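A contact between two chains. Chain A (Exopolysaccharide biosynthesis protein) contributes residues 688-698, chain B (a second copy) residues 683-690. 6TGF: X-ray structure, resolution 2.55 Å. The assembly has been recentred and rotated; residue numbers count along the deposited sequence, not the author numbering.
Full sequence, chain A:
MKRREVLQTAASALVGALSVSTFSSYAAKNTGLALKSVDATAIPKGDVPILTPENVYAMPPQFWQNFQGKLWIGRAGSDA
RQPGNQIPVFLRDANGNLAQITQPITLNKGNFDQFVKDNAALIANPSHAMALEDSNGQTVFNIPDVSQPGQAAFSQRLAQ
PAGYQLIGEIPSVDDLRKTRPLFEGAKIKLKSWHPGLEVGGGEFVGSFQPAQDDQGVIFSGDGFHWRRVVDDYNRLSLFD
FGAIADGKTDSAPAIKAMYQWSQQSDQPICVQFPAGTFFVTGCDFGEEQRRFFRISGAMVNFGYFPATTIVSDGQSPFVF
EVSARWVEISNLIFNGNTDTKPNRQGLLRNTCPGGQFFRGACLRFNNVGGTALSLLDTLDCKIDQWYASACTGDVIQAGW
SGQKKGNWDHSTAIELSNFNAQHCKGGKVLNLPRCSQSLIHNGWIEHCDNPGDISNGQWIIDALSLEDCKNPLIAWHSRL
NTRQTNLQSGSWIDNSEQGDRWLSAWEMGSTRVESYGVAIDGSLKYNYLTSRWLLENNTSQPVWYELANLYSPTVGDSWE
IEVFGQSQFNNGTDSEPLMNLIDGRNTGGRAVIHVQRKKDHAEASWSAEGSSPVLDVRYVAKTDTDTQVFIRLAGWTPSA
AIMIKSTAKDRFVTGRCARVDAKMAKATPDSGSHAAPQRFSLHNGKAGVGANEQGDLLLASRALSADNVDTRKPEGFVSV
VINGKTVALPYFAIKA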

# COMPACT_ATOMS: atom_id res chain seq x y z
N GLY A 688 31.93 -47.83 -22.84
CA GLY A 688 32.38 -46.58 -22.19
C GLY A 688 33.73 -46.71 -21.50
O GLY A 688 34.37 -47.77 -21.64
N VAL A 689 34.12 -45.66 -20.77
CA VAL A 689 35.43 -45.54 -20.05
C VAL A 689 35.16 -45.11 -18.61
O VAL A 689 34.22 -44.32 -18.39
N GLY A 690 35.96 -45.61 -17.67
CA GLY A 690 35.88 -45.27 -16.23
C GLY A 690 37.23 -45.43 -15.54
O GLY A 690 38.23 -45.68 -16.24
N ALA A 691 37.24 -45.29 -14.21
CA ALA A 691 38.40 -45.55 -13.33
C ALA A 691 37.88 -46.08 -11.98
O ALA A 691 36.72 -45.77 -11.65
N ASN A 692 38.70 -46.83 -11.25
CA ASN A 692 38.32 -47.46 -9.95
C ASN A 692 39.29 -47.01 -8.85
O ASN A 692 40.32 -46.37 -9.18
N GLU A 693 38.97 -47.35 -7.60
CA GLU A 693 39.68 -46.90 -6.37
C GLU A 693 41.07 -47.54 -6.29
O GLU A 693 41.95 -46.94 -5.64
N GLN A 694 41.27 -48.71 -6.91
CA GLN A 694 42.57 -49.42 -6.97
C GLN A 694 43.55 -48.64 -7.86
O GLN A 694 44.77 -48.81 -7.67
N GLY A 695 43.03 -47.84 -8.79
CA GLY A 695 43.82 -46.96 -9.68
C GLY A 695 43.97 -47.52 -11.08
O GLY A 695 44.97 -47.18 -11.74
N ASP A 696 43.01 -48.35 -11.52
CA ASP A 696 43.00 -48.98 -12.87
C ASP A 696 41.96 -48.27 -13.74
O ASP A 696 40.80 -48.14 -13.30
N LEU A 697 42.37 -47.84 -14.94
CA LEU A 697 41.45 -47.38 -16.02
C LEU A 697 40.50 -48.53 -16.35
O LEU A 697 40.99 -49.64 -16.61
N LEU A 698 39.19 -48.26 -16.32
CA LEU A 698 38.12 -49.22 -16.72
C LEU A 698 37.75 -48.96 -18.18
O LEU A 698 37.59 -47.78 -18.53
N HIS B 683 39.16 -37.98 -14.74
CA HIS B 683 39.94 -38.93 -13.89
C HIS B 683 39.29 -39.08 -12.51
O HIS B 683 38.18 -38.54 -12.31
N ASN B 684 39.95 -39.81 -11.60
CA ASN B 684 39.54 -40.00 -10.18
C ASN B 684 40.71 -39.69 -9.24
O ASN B 684 40.58 -39.97 -8.04
N GLY B 685 41.82 -39.14 -9.77
CA GLY B 685 43.02 -38.77 -8.99
C GLY B 685 44.11 -39.82 -9.08
O GLY B 685 45.23 -39.54 -8.63
N LYS B 686 43.79 -41.00 -9.64
CA LYS B 686 44.70 -42.16 -9.78
C LYS B 686 44.83 -42.54 -11.26
O LYS B 686 45.97 -42.57 -11.77
N ALA B 687 43.70 -42.83 -11.92
CA ALA B 687 43.60 -43.22 -13.34
C ALA B 687 42.54 -42.36 -14.05
O ALA B 687 41.74 -41.72 -13.35
N GLY B 688 42.55 -42.35 -15.38
CA GLY B 688 41.55 -41.64 -16.20
C GLY B 688 41.98 -41.47 -17.64
O GLY B 688 42.88 -42.20 -18.10
N VAL B 689 41.34 -40.52 -18.33
CA VAL B 689 41.49 -40.26 -19.80
C VAL B 689 41.52 -38.75 -20.02
O VAL B 689 40.97 -38.01 -19.18
N GLY B 690 42.16 -38.30 -21.11
CA GLY B 690 42.23 -36.88 -21.52
C GLY B 690 42.64 -36.74 -22.98
O GLY B 690 42.66 -37.76 -23.69

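Side-chain packing between two copies of the exopolysaccharide biosynthesis protein, followed along chain B. Asn B684 points toward chain A (chi1 p, chi2 -20°) and works with both ends of its amide. Asn B684 ND2 donates the one hydrogen bond between the stretches, to Asn A692 O at 2.8 Å, while Asn B684 OD1 accepts from Lys B686 N (3.1 Å) and Ala B687 N (2.9 Å), holding the loop around the amide. The CA-to-CB bond of Asn A692 points away (chi1 p); its OD1 accepts from Asp A696 N at 2.8 Å and steadies the type I turn that presents its carbonyl. Lys B686 (chi1 m, chi2 t) lies along this turn: its CB sits 3.7 Å from Gly A695 CA and its CD 3.3 Å from Glu A693 O, so the aliphatic part makes the contact, while NZ bonds elsewhere in the structure. Ala B687 CB points in, 4.0 Å from Ala A691 CB, 3.5 Å from Gly A695 O and 3.6 Å from Leu A697 N. Gly B688 offers only backbone; its O lies 3.5 Å from CD1 of Leu A697 (chi1 t, chi2 p). Finally, Val B689 CG1 meets Val A689 CG2 at 4.1 Å, both valines p and pointing toward the opposing stretch.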

# COMPACT_ATOMS: atom_id res chain seq x y z
CB VAL A 689 36.37 -44.55 -20.77
CG1 VAL A 689 35.72 -43.19 -21.00
CG2 VAL A 689 37.70 -44.38 -20.04
CB ALA A 691 39.23 -44.30 -13.16
CB ASN A 692 38.23 -48.98 -10.06
CG ASN A 692 39.58 -49.67 -10.03
OD1 ASN A 692 40.59 -49.12 -10.46
ND2 ASN A 692 39.60 -50.89 -9.52
CB GLU A 693 38.84 -47.22 -5.14
CG GLU A 693 38.54 -48.70 -4.94
CD GLU A 693 37.07 -49.04 -4.85
OE1 GLU A 693 36.66 -49.67 -3.86
OE2 GLU A 693 36.32 -48.68 -5.79
CB GLN A 694 42.39 -50.85 -7.48
CG GLN A 694 41.69 -51.76 -6.48
CD GLN A 694 41.29 -53.09 -7.08
OE1 GLN A 694 41.15 -53.23 -8.29
NE2 GLN A 694 41.08 -54.08 -6.22
CB ASP A 696 42.69 -50.48 -12.79
CG ASP A 696 43.87 -51.34 -12.38
OD1 ASP A 696 44.98 -50.80 -12.23
OD2 ASP A 696 43.66 -52.56 -12.20
CB LEU A 697 42.27 -46.96 -17.25
CG LEU A 697 41.46 -46.48 -18.45
CD1 LEU A 697 40.92 -45.08 -18.21
CD2 LEU A 697 42.30 -46.52 -19.72
CB LEU A 698 36.91 -49.06 -15.80
CG LEU A 698 37.19 -49.03 -14.30
CD1 LEU A 698 35.89 -48.92 -13.51
CD2 LEU A 698 37.98 -50.25 -13.86
CB HIS B 683 41.40 -38.46 -13.79
CG HIS B 683 41.57 -37.13 -13.15
ND1 HIS B 683 41.58 -36.96 -11.78
CD2 HIS B 683 41.77 -35.90 -13.68
CE1 HIS B 683 41.76 -35.68 -11.49
NE2 HIS B 683 41.87 -35.01 -12.64
CB ASN B 684 39.00 -41.41 -9.95
CG ASN B 684 40.06 -42.49 -10.08
OD1 ASN B 684 41.11 -42.27 -10.69
ND2 ASN B 684 39.80 -43.65 -9.52
CB LYS B 686 44.17 -43.35 -8.97
CG LYS B 686 44.30 -43.22 -7.46
CD LYS B 686 43.70 -44.38 -6.70
CE LYS B 686 44.40 -44.68 -5.39
NZ LYS B 686 44.35 -43.53 -4.46
CB ALA B 687 43.25 -44.69 -13.43
CB VAL B 689 40.36 -40.95 -20.59
CG1 VAL B 689 38.98 -40.51 -20.12
CG2 VAL B 689 40.50 -40.75 -22.09